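Local coordinates for protein iron-containing alcohol dehydrogenase (Ralstonia eutropha, PDB 3JZD) that probably catalyses the NAD(P)H-dependent reduction of maleylacetate to 3-oxoadipate in the breakdown of aromatic compounds, working as a homodimer, at residues G251-P256 with E318-R323; C246-G251 with A325-A330; V153-A158 with Q222-A227; V161-G166 with D218-C223. All coordinates share one frame; numbering follows the deposited sequence. Where two conformers were deposited one is given.

Contacts 1 and 2 are neighbours on helices 241-253 and 321-328, sharing Gly251, with centres about 8 Å apart. Contact 1 lies at the surface, where a phenylalanine rests on the carbon parts of charged residues; contact 2 is partly buried and comes down to a meeting of methyl groups. Well away from these, contacts 3 and 4 are buried neighbours on helix 217-236, which they share at Gln222 and Cys223. There the helix receives the end of strand 152-155 and the loop leading into helix 165-182. Contact 3 is apolar across the interface, whereas contact 4 is built on a buried arginine bonded to the backbone of a loop that touches NAD.

Contact 1. Residues G251-P256 with E318-R323; sequences GSFNLP and EEDLDR
Phe253 reaches from helix 241-253 over to Asp320 and Arg323, and it supplies the larger part of the surface that the two segments bury together. Its CB leaves the backbone toward residues 318-323, and with CG anti to the carbonyl carbon (chi1 -55°) the ring is carried toward residues 320-323. From there CD1, CE1 and CZ make the contacts. CD1 lies nearest the carboxylate of Asp320, 3.6 Å from its OD2. One step further along, CE1 meets the root of the same side chain, with Asp320 CB at 3.6 Å. The tip comes last: Phe253 CZ sits 3.8 Å from the backbone O of Asp320 and 4.0 Å from CD of Arg323.

Ring and aspartate run alongside each other with opposite headings, the carboxylate plane turned 35° from that of the ring. Arg323 comes to the ring with its methylene carbons, its chain extended as far as CD before it bends at chi3, and the guanidinium plane stands 58° from that of the ring. Ala324 and Ile327 of helix 321-328, with Met316 from the preceding loop, also pack on the ring.

The carboxylate has its proper partner elsewhere, since Asp320 OD1 forms a salt bridge with Arg317. Across the segments, then, the chemistry is van der Waals contact between an aromatic ring and, for the most part, the carbon portions of two charged residues, an arrangement that leaves the Asp320 carboxylate paired with Arg317 at this surface contact.

Contact 2. Residues C246-G251 with A325-A330; sequences CHTLGG and ADIALA. With CA (calcium ion), chain F.
Thr248 and Ile327 meet methyl to methyl, Thr248 CG2 standing 3.4 Å from Ile327 CG2. That is tighter than usual for two carbons, and it marks the point where helices 241-253 and 321-328 press together. The torsion of the threonine settles which branch does which job. With chi1 at -64°, OG1 lies anti to the carbonyl carbon and turns back to its own helix, where it is hydrogen-bonded to the backbone O of Lys244; the methyl, anti to the backbone N, is left to face across. Ile327 is set the same way at its first torsion, so its CG2 is also the branch anti to N. The methyl of Thr248 comes within 3.8 Å of Ile327 CB as well, and OG1 grazes Ile327 CG2 at 4.0 Å. The backbone N of Ala328 is a more distant neighbour, 4.4 Å from Thr248 CG2.

One residue before the isoleucine, Asp326 carries a calcium ion. Its carboxylate binds in bidentate fashion, OD1 at 2.5 Å and OD2 at 2.4 Å from the calcium, and two waters join the coordination. The side chain leaves its helix well away from Thr248, so the metal takes no part in the packing.

The other branch of Ile327 carries the packing on to Ser252 and Phe253, further along helix 241-253. Ala325 and Ala328 touch helix 341-353, and Ala328 also Leu245 of helix 241-253, while Cys246 and Leu249 pack on helix 257-272, placing this pair of helices between those two others in the all-helical part of the chain.

Contact 3. Residues V153-A158 with Q222-A227; sequences VIYDPA and QCLYGA
Asp156 OD1 is gripped by two backbone amides: that of Ala158, 3.1 Å away with an N-H...O angle of 146°, and that of Gly22 in a neighbouring loop. The Ala158 N-H comes from above the carboxylate plane, 43° out of it, and closes an Asx turn, while OD2 is hydrogen-bonded to Ser24 OG. The CB of the aspartate points away from helix 217-236, and the helix meets the backbone of the turn instead. Leu224 CD2 lies 3.5 Å from Pro157 N and 3.7 Å from Asp156 C, the proline crossing the leucine at about a right angle.

Leu224 CG lies 3.5 Å from Tyr155 CD1, and the CD1 branch of the leucine follows at 3.7 Å from the same ring atom. The leucine has chi1 at -147°, away from a staggered position, with CD1 at the ring and CD2 mainly at the turn. Its backbone O lies over a face of the tyrosine ring, whose hydroxyl is held by Glu127.

Here the end of strand 152-155, in the parallel sheet of the dinucleotide-binding domain, is wedged onto a helix of the C-terminal helical domain, the two-domain build of iron-containing alcohol dehydrogenases.

Contact 4. Residues V161-G166 with D218-C223; sequences VGLPRG and DARSQC. With NAD (nicotinamide-adenine-dinucleotide), chain E.
Arg220 points its guanidinium into the backbone of Val161 and Leu163, meeting the first over a face and the second near an edge. The NH2 group reaches both carbonyls. Its bond to Leu163 O is 3.0 Å long with an angle of 141°; it lies in the carbonyl plane, on a lone pair, with the oxygen tilted 22° from the guanidinium plane. The bond to Val161 O, also 3.0 Å, is bent and weak. Val161 N lies over one face of the group, and Val161 CA comes to 3.7 Å from Arg220 NE. A bend at chi2 (-59°) brings the long chain off its helix to this spot.

Leu163 crosses the arginine obliquely, its CB 3.9 Å from Arg220 NH1, and also packs on the adenine of NAD, Leu163 CD1 lying 3.5 Å from C5A. The arginine thus holds the backbone of a residue that lines the cofactor pocket. Its other nitrogens are engaged too, NE by Pro214 O and NH1 by Ser168 OG and Tyr123 OH, all neutral oxygens.

In the fold, this loop links strand 152-155 to helix 165-182, Pro164 being the N-cap; it leans on helix 217-236, where Val210 of helix 190-212 also packs against Arg220.

Contact 1. Residues G251-P256 with E318-R323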
# COMPACT_ATOMS: atom_id res chain seq x y z
N GLY A 251 15.09 -1.26 -27.34
CA GLY A 251 16.50 -0.89 -27.33
C GLY A 251 17.27 -1.34 -28.55
O GLY A 251 18.10 -0.62 -29.04
N SER A 252 17.00 -2.53 -29.05
CA SER A 252 17.77 -3.03 -30.19
C SER A 252 17.16 -2.64 -31.53
O SER A 252 17.86 -2.58 -32.51
CB SER A 252 17.95 -4.57 -30.08
OG SER A 252 18.68 -4.92 -28.91
N PHE A 253 15.88 -2.36 -31.58
CA PHE A 253 15.25 -2.04 -32.86
C PHE A 253 14.56 -0.72 -32.93
O PHE A 253 13.91 -0.43 -33.93
CB PHE A 253 14.34 -3.22 -33.28
CG PHE A 253 15.08 -4.51 -33.31
CD1 PHE A 253 15.89 -4.82 -34.37
CD2 PHE A 253 15.06 -5.36 -32.23
CE1 PHE A 253 16.63 -5.98 -34.38
CE2 PHE A 253 15.78 -6.51 -32.23
CZ PHE A 253 16.60 -6.82 -33.31
N ASN A 254 14.67 0.07 -31.87
CA ASN A 254 14.10 1.43 -31.82
C ASN A 254 12.59 1.49 -31.98
O ASN A 254 12.06 2.43 -32.54
CB ASN A 254 14.82 2.37 -32.82
CG ASN A 254 16.23 2.75 -32.34
OD1 ASN A 254 16.38 3.35 -31.28
ND2 ASN A 254 17.24 2.42 -33.13
N LEU A 255 11.90 0.47 -31.48
CA LEU A 255 10.44 0.45 -31.57
C LEU A 255 9.85 1.36 -30.50
O LEU A 255 10.42 1.47 -29.43
CB LEU A 255 9.91 -0.94 -31.36
CG LEU A 255 10.43 -2.04 -32.24
CD1 LEU A 255 9.46 -3.23 -32.09
CD2 LEU A 255 10.57 -1.56 -33.70
N PRO A 256 8.71 2.03 -30.79
CA PRO A 256 8.14 2.93 -29.80
C PRO A 256 7.71 2.15 -28.58
O PRO A 256 7.11 1.07 -28.69
CB PRO A 256 6.97 3.59 -30.54
CG PRO A 256 6.71 2.71 -31.71
CD PRO A 256 8.00 2.09 -32.08
N GLU A 318 10.44 -7.62 -40.37
CA GLU A 318 10.29 -9.06 -40.22
C GLU A 318 11.68 -9.75 -40.26
O GLU A 318 11.93 -10.73 -39.59
CB GLU A 318 9.46 -9.65 -41.34
CG GLU A 318 9.19 -11.14 -41.10
CD GLU A 318 8.16 -11.77 -42.03
OE1 GLU A 318 7.75 -11.14 -43.05
OE2 GLU A 318 7.72 -12.92 -41.73
N GLU A 319 12.56 -9.16 -41.04
CA GLU A 319 13.90 -9.68 -41.24
C GLU A 319 14.81 -9.57 -40.01
O GLU A 319 15.90 -10.06 -40.06
CB GLU A 319 14.57 -8.91 -42.41
CG GLU A 319 13.79 -9.02 -43.76
CD GLU A 319 12.66 -8.02 -43.98
OE1 GLU A 319 12.33 -7.22 -43.07
OE2 GLU A 319 12.09 -8.04 -45.11
N ASP A 320 14.36 -8.90 -38.96
CA ASP A 320 15.11 -8.75 -37.72
C ASP A 320 14.62 -9.66 -36.58
O ASP A 320 15.16 -9.63 -35.49
CB ASP A 320 14.96 -7.31 -37.22
CG ASP A 320 15.84 -6.34 -37.94
OD1 ASP A 320 16.86 -6.79 -38.48
OD2 ASP A 320 15.53 -5.11 -37.92
N LEU A 321 13.58 -10.45 -36.84
CA LEU A 321 13.01 -11.30 -35.83
C LEU A 321 13.98 -12.37 -35.40
O LEU A 321 14.09 -12.64 -34.21
CB LEU A 321 11.66 -11.88 -36.30
CG LEU A 321 10.50 -10.88 -36.56
CD1 LEU A 321 9.30 -11.63 -37.23
CD2 LEU A 321 10.04 -10.11 -35.30
N ASP A 322 14.73 -12.96 -36.35
CA ASP A 322 15.72 -13.94 -35.98
C ASP A 322 16.72 -13.32 -34.99
O ASP A 322 17.05 -13.96 -33.99
CB ASP A 322 16.50 -14.47 -37.18
CG ASP A 322 15.64 -15.26 -38.18
OD1 ASP A 322 14.62 -15.90 -37.80
OD2 ASP A 322 16.05 -15.25 -39.36
N ARG A 323 17.21 -12.11 -35.27
CA ARG A 323 18.16 -11.46 -34.39
C ARG A 323 17.51 -11.14 -33.04
O ARG A 323 18.11 -11.31 -31.99
CB ARG A 323 18.70 -10.17 -35.00
CG ARG A 323 19.68 -9.41 -34.09
CD ARG A 323 20.13 -8.07 -34.67
NE ARG A 323 20.82 -8.24 -35.95
CZ ARG A 323 22.13 -8.42 -36.12
NH1 ARG A 323 22.97 -8.41 -35.10
NH2 ARG A 323 22.61 -8.61 -37.34

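Contact 2. Residues C246-G251 with A325-A330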
# COMPACT_ATOMS: atom_id res chain seq x y z
N CYS A 246 10.33 -6.46 -24.19
CA CYS A 246 9.99 -5.11 -24.61
C CYS A 246 11.22 -4.25 -24.57
O CYS A 246 11.41 -3.44 -25.46
CB CYS A 246 8.81 -4.53 -23.80
SG CYS A 246 7.23 -5.32 -24.25
N HIS A 247 12.11 -4.50 -23.61
CA HIS A 247 13.36 -3.77 -23.54
C HIS A 247 14.24 -4.13 -24.74
O HIS A 247 14.80 -3.25 -25.40
CB HIS A 247 14.08 -4.02 -22.20
CG HIS A 247 15.35 -3.23 -22.04
ND1 HIS A 247 16.56 -3.63 -22.58
CD2 HIS A 247 15.59 -2.05 -21.41
CE1 HIS A 247 17.48 -2.72 -22.30
NE2 HIS A 247 16.92 -1.76 -21.59
N THR A 248 14.37 -5.41 -25.04
CA THR A 248 15.08 -5.86 -26.23
C THR A 248 14.55 -5.17 -27.53
O THR A 248 15.30 -4.53 -28.23
CB THR A 248 14.98 -7.36 -26.37
OG1 THR A 248 15.65 -7.99 -25.26
CG2 THR A 248 15.60 -7.84 -27.72
N LEU A 249 13.24 -5.25 -27.78
CA LEU A 249 12.70 -4.66 -29.00
C LEU A 249 12.91 -3.14 -29.06
O LEU A 249 13.36 -2.62 -30.07
CB LEU A 249 11.21 -5.04 -29.16
CG LEU A 249 10.94 -6.53 -29.38
CD1 LEU A 249 9.42 -6.85 -29.32
CD2 LEU A 249 11.57 -6.97 -30.73
N GLY A 250 12.60 -2.46 -27.97
CA GLY A 250 12.75 -1.02 -27.87
C GLY A 250 14.17 -0.57 -28.01
O GLY A 250 14.44 0.35 -28.77
N GLY A 251 15.09 -1.26 -27.34
CA GLY A 251 16.50 -0.89 -27.33
C GLY A 251 17.27 -1.34 -28.55
O GLY A 251 18.10 -0.62 -29.04
N ALA A 325 15.20 -12.81 -31.57
CA ALA A 325 15.12 -14.02 -30.76
C ALA A 325 16.51 -14.32 -30.13
O ALA A 325 16.59 -14.73 -28.96
CB ALA A 325 14.62 -15.19 -31.56
N ASP A 326 17.59 -14.11 -30.86
CA ASP A 326 18.94 -14.33 -30.28
C ASP A 326 19.19 -13.42 -29.09
O ASP A 326 19.62 -13.90 -28.05
CB ASP A 326 20.04 -14.14 -31.29
CG ASP A 326 20.02 -15.20 -32.40
OD1 ASP A 326 19.77 -16.40 -32.15
OD2 ASP A 326 20.27 -14.81 -33.55
N ILE A 327 18.90 -12.13 -29.24
CA ILE A 327 19.09 -11.14 -28.18
C ILE A 327 18.20 -11.51 -26.99
O ILE A 327 18.65 -11.40 -25.85
CB ILE A 327 18.74 -9.72 -28.63
CG1 ILE A 327 19.60 -9.25 -29.81
CG2 ILE A 327 18.90 -8.72 -27.49
CD1 ILE A 327 19.04 -7.98 -30.56
N ALA A 328 16.98 -11.99 -27.22
CA ALA A 328 16.06 -12.39 -26.13
C ALA A 328 16.66 -13.51 -25.29
O ALA A 328 16.31 -13.65 -24.14
CB ALA A 328 14.63 -12.87 -26.66
N LEU A 329 17.54 -14.30 -25.89
CA LEU A 329 18.14 -15.44 -25.20
C LEU A 329 19.51 -15.13 -24.62
O LEU A 329 20.08 -15.94 -23.95
CB LEU A 329 18.28 -16.59 -26.20
CG LEU A 329 17.08 -17.45 -26.61
CD1 LEU A 329 15.77 -16.71 -26.74
CD2 LEU A 329 17.46 -18.17 -27.92
N ALA A 330 20.04 -13.93 -24.86
CA ALA A 330 21.44 -13.63 -24.44
C ALA A 330 21.75 -13.47 -22.96
O ALA A 330 22.79 -13.90 -22.50
CB ALA A 330 21.94 -12.37 -25.19
CA CA F . 20.19 -17.06 -34.48
O HOH W 1 17.92 -16.56 -34.86
O HOH W 2 20.04 -15.41 -36.19

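Contact 3. Residues V153-A158 with Q222-A227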
# COMPACT_ATOMS: atom_id res chain seq x y z
N VAL A 153 4.43 12.90 -5.90
CA VAL A 153 3.80 12.72 -7.18
C VAL A 153 2.47 13.47 -7.08
O VAL A 153 1.79 13.40 -6.07
CB VAL A 153 3.53 11.27 -7.43
CG1 VAL A 153 2.85 11.07 -8.77
CG2 VAL A 153 4.84 10.42 -7.31
N ILE A 154 2.16 14.26 -8.11
CA ILE A 154 0.96 15.00 -8.20
C ILE A 154 0.24 14.46 -9.40
O ILE A 154 0.71 14.64 -10.55
CB ILE A 154 1.24 16.51 -8.41
CG1 ILE A 154 1.98 17.07 -7.21
CG2 ILE A 154 -0.07 17.26 -8.72
CD1 ILE A 154 2.39 18.56 -7.35
N TYR A 155 -0.87 13.77 -9.16
CA TYR A 155 -1.64 13.19 -10.26
C TYR A 155 -2.81 14.08 -10.55
O TYR A 155 -3.71 14.17 -9.70
CB TYR A 155 -2.19 11.80 -9.92
CG TYR A 155 -1.20 10.70 -9.97
CD1 TYR A 155 -0.64 10.33 -11.19
CD2 TYR A 155 -0.87 9.97 -8.82
CE1 TYR A 155 0.26 9.29 -11.27
CE2 TYR A 155 0.03 8.95 -8.87
CZ TYR A 155 0.58 8.60 -10.13
OH TYR A 155 1.48 7.58 -10.22
N ASP A 156 -2.82 14.71 -11.72
CA ASP A 156 -3.88 15.63 -12.13
C ASP A 156 -4.44 15.12 -13.46
O ASP A 156 -3.82 15.28 -14.49
CB ASP A 156 -3.34 17.07 -12.29
CG ASP A 156 -4.43 18.09 -12.46
OD1 ASP A 156 -5.56 17.69 -12.75
OD2 ASP A 156 -4.17 19.29 -12.27
N PRO A 157 -5.62 14.48 -13.42
CA PRO A 157 -6.23 13.98 -14.63
C PRO A 157 -6.50 15.06 -15.68
O PRO A 157 -6.63 14.73 -16.85
CB PRO A 157 -7.53 13.39 -14.14
CG PRO A 157 -7.81 14.13 -12.90
CD PRO A 157 -6.50 14.29 -12.26
N ALA A 158 -6.60 16.32 -15.29
CA ALA A 158 -6.76 17.41 -16.26
C ALA A 158 -5.57 17.49 -17.22
O ALA A 158 -5.71 17.91 -18.36
CB ALA A 158 -6.93 18.70 -15.56
N GLN A 222 -9.70 7.46 -13.25
CA GLN A 222 -9.65 6.03 -13.10
C GLN A 222 -8.38 5.44 -13.76
O GLN A 222 -7.72 4.58 -13.16
CB GLN A 222 -10.91 5.45 -13.71
CG GLN A 222 -11.00 3.98 -13.64
CD GLN A 222 -12.35 3.46 -14.11
OE1 GLN A 222 -12.91 2.59 -13.46
NE2 GLN A 222 -12.89 4.01 -15.21
N CYS A 223 -7.99 5.94 -14.94
CA CYS A 223 -6.73 5.47 -15.56
C CYS A 223 -5.48 5.88 -14.79
O CYS A 223 -4.56 5.12 -14.61
CB CYS A 223 -6.60 5.95 -17.02
SG CYS A 223 -7.85 5.24 -18.10
N LEU A 224 -5.47 7.10 -14.30
CA LEU A 224 -4.29 7.59 -13.60
C LEU A 224 -4.13 6.80 -12.30
O LEU A 224 -3.02 6.40 -11.92
CB LEU A 224 -4.45 9.10 -13.41
CG LEU A 224 -3.27 10.02 -13.43
CD1 LEU A 224 -2.22 9.64 -14.49
CD2 LEU A 224 -3.76 11.48 -13.61
N TYR A 225 -5.24 6.54 -11.62
CA TYR A 225 -5.23 5.71 -10.41
C TYR A 225 -4.69 4.29 -10.70
O TYR A 225 -3.85 3.76 -9.97
CB TYR A 225 -6.66 5.63 -9.90
CG TYR A 225 -6.90 4.61 -8.82
CD1 TYR A 225 -6.29 4.72 -7.57
CD2 TYR A 225 -7.79 3.58 -9.02
CE1 TYR A 225 -6.53 3.78 -6.59
CE2 TYR A 225 -8.03 2.66 -8.04
CZ TYR A 225 -7.39 2.76 -6.84
OH TYR A 225 -7.71 1.83 -5.90
N GLY A 226 -5.18 3.69 -11.78
CA GLY A 226 -4.69 2.39 -12.25
C GLY A 226 -3.21 2.42 -12.56
O GLY A 226 -2.47 1.50 -12.21
N ALA A 227 -2.77 3.51 -13.16
CA ALA A 227 -1.37 3.66 -13.53
C ALA A 227 -0.51 3.73 -12.28
O ALA A 227 0.63 3.19 -12.24
CB ALA A 227 -1.19 4.93 -14.41

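Contact 4. Residues V161-G166 with D218-C223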
# COMPACT_ATOMS: atom_id res chain seq x y z
N VAL A 161 -6.02 14.93 -20.21
CA VAL A 161 -7.15 15.09 -21.15
C VAL A 161 -6.65 15.13 -22.61
O VAL A 161 -7.21 14.48 -23.47
CB VAL A 161 -8.01 16.35 -20.81
CG1 VAL A 161 -8.93 16.77 -22.01
CG2 VAL A 161 -8.83 16.09 -19.57
N GLY A 162 -5.57 15.85 -22.85
CA GLY A 162 -4.99 15.96 -24.17
C GLY A 162 -4.03 14.83 -24.51
O GLY A 162 -3.44 14.86 -25.56
N LEU A 163 -3.86 13.83 -23.65
CA LEU A 163 -3.05 12.68 -24.00
C LEU A 163 -3.79 12.11 -25.24
O LEU A 163 -4.96 11.81 -25.16
CB LEU A 163 -3.01 11.66 -22.88
CG LEU A 163 -2.11 10.44 -23.10
CD1 LEU A 163 -0.68 10.88 -23.27
CD2 LEU A 163 -2.24 9.50 -21.91
N PRO A 164 -3.12 11.99 -26.38
CA PRO A 164 -3.84 11.52 -27.58
C PRO A 164 -4.48 10.17 -27.40
O PRO A 164 -4.08 9.38 -26.53
CB PRO A 164 -2.77 11.45 -28.66
CG PRO A 164 -1.69 12.39 -28.21
CD PRO A 164 -1.71 12.27 -26.66
N ARG A 165 -5.49 9.94 -28.23
CA ARG A 165 -6.28 8.73 -28.18
C ARG A 165 -5.41 7.47 -28.30
O ARG A 165 -5.69 6.48 -27.65
CB ARG A 165 -7.33 8.78 -29.29
CG ARG A 165 -8.29 7.60 -29.28
CD ARG A 165 -9.34 7.72 -30.39
NE ARG A 165 -10.05 8.98 -30.25
CZ ARG A 165 -11.00 9.24 -29.36
NH1 ARG A 165 -11.40 8.31 -28.51
NH2 ARG A 165 -11.57 10.43 -29.34
N GLY A 166 -4.34 7.53 -29.10
CA GLY A 166 -3.48 6.38 -29.26
C GLY A 166 -2.63 6.06 -28.03
O GLY A 166 -2.66 4.92 -27.48
N ASP A 218 -13.51 11.80 -14.89
CA ASP A 218 -13.62 10.59 -14.07
C ASP A 218 -12.92 9.41 -14.75
O ASP A 218 -12.20 8.68 -14.08
CB ASP A 218 -15.07 10.21 -13.82
CG ASP A 218 -15.79 11.18 -12.88
OD1 ASP A 218 -15.19 11.73 -11.93
OD2 ASP A 218 -17.00 11.34 -13.07
N ALA A 219 -13.12 9.26 -16.06
CA ALA A 219 -12.43 8.21 -16.81
C ALA A 219 -10.94 8.46 -16.74
O ALA A 219 -10.17 7.54 -16.54
CB ALA A 219 -12.89 8.15 -18.26
N ARG A 220 -10.52 9.70 -16.90
CA ARG A 220 -9.11 10.00 -16.79
C ARG A 220 -8.57 9.69 -15.37
O ARG A 220 -7.47 9.17 -15.24
CB ARG A 220 -8.80 11.44 -17.18
CG ARG A 220 -8.90 11.81 -18.68
CD ARG A 220 -7.98 10.99 -19.55
NE ARG A 220 -7.94 11.46 -20.93
CZ ARG A 220 -7.11 11.00 -21.86
NH1 ARG A 220 -6.25 10.02 -21.57
NH2 ARG A 220 -7.12 11.49 -23.07
N SER A 221 -9.33 10.03 -14.32
CA SER A 221 -8.93 9.72 -12.96
C SER A 221 -8.76 8.22 -12.75
O SER A 221 -7.79 7.75 -12.18
CB SER A 221 -9.96 10.26 -11.97
OG SER A 221 -10.06 11.67 -12.07
N GLN A 222 -9.70 7.46 -13.25
CA GLN A 222 -9.65 6.03 -13.10
C GLN A 222 -8.38 5.44 -13.76
O GLN A 222 -7.72 4.58 -13.16
CB GLN A 222 -10.91 5.45 -13.71
CG GLN A 222 -11.00 3.98 -13.64
CD GLN A 222 -12.35 3.46 -14.11
OE1 GLN A 222 -12.91 2.59 -13.46
NE2 GLN A 222 -12.89 4.01 -15.21
N CYS A 223 -7.99 5.94 -14.94
CA CYS A 223 -6.73 5.47 -15.56
C CYS A 223 -5.48 5.88 -14.79
O CYS A 223 -4.56 5.12 -14.61
CB CYS A 223 -6.60 5.95 -17.02
SG CYS A 223 -7.85 5.24 -18.10
PA NAD E . 7.08 9.52 -23.22
O1A NAD E . 7.45 10.13 -21.90
O2A NAD E . 8.32 9.12 -23.91
O5B NAD E . 6.04 10.46 -24.01
C5B NAD E . 5.82 10.28 -25.41
C4B NAD E . 5.32 11.58 -26.00
O4B NAD E . 4.04 11.92 -25.52
C3B NAD E . 6.22 12.75 -25.61
O3B NAD E . 6.43 13.61 -26.69
C2B NAD E . 5.43 13.51 -24.57
O2B NAD E . 5.77 14.87 -24.54
C1B NAD E . 4.00 13.25 -25.06
N9A NAD E . 3.02 13.34 -23.98
C8A NAD E . 3.13 12.70 -22.77
N7A NAD E . 2.04 12.99 -22.05
C5A NAD E . 1.23 13.80 -22.74
C6A NAD E . 0.01 14.43 -22.44
N6A NAD E . -0.76 14.03 -21.45
N1A NAD E . -0.54 15.26 -23.38
C2A NAD E . 0.08 15.49 -24.58
N3A NAD E . 1.28 14.86 -24.89
C4A NAD E . 1.86 14.05 -23.97
O3 NAD E . 6.17 8.19 -23.14
PN NAD E . 6.02 7.20 -21.88
O1N NAD E . 5.46 5.93 -22.52
O2N NAD E . 5.34 7.90 -20.77
O5D NAD E . 7.45 6.92 -21.33
C5D NAD E . 8.21 5.87 -21.83
C4D NAD E . 9.64 6.09 -21.36
O4D NAD E . 9.63 5.98 -19.96
C3D NAD E . 10.58 5.01 -21.87
O3D NAD E . 11.87 5.54 -21.89
C2D NAD E . 10.47 3.96 -20.82
O2D NAD E . 11.55 3.06 -20.84
C1D NAD E . 10.40 4.85 -19.58
N1N NAD E . 9.81 4.13 -18.43
C2N NAD E . 10.61 3.92 -17.33
C3N NAD E . 10.11 3.26 -16.22
C7N NAD E . 10.96 3.11 -14.98
O7N NAD E . 10.42 2.49 -13.85
N7N NAD E . 12.19 3.58 -14.90
C4N NAD E . 8.78 2.82 -16.23
C5N NAD E . 7.98 3.04 -17.35
C6N NAD E . 8.50 3.73 -18.44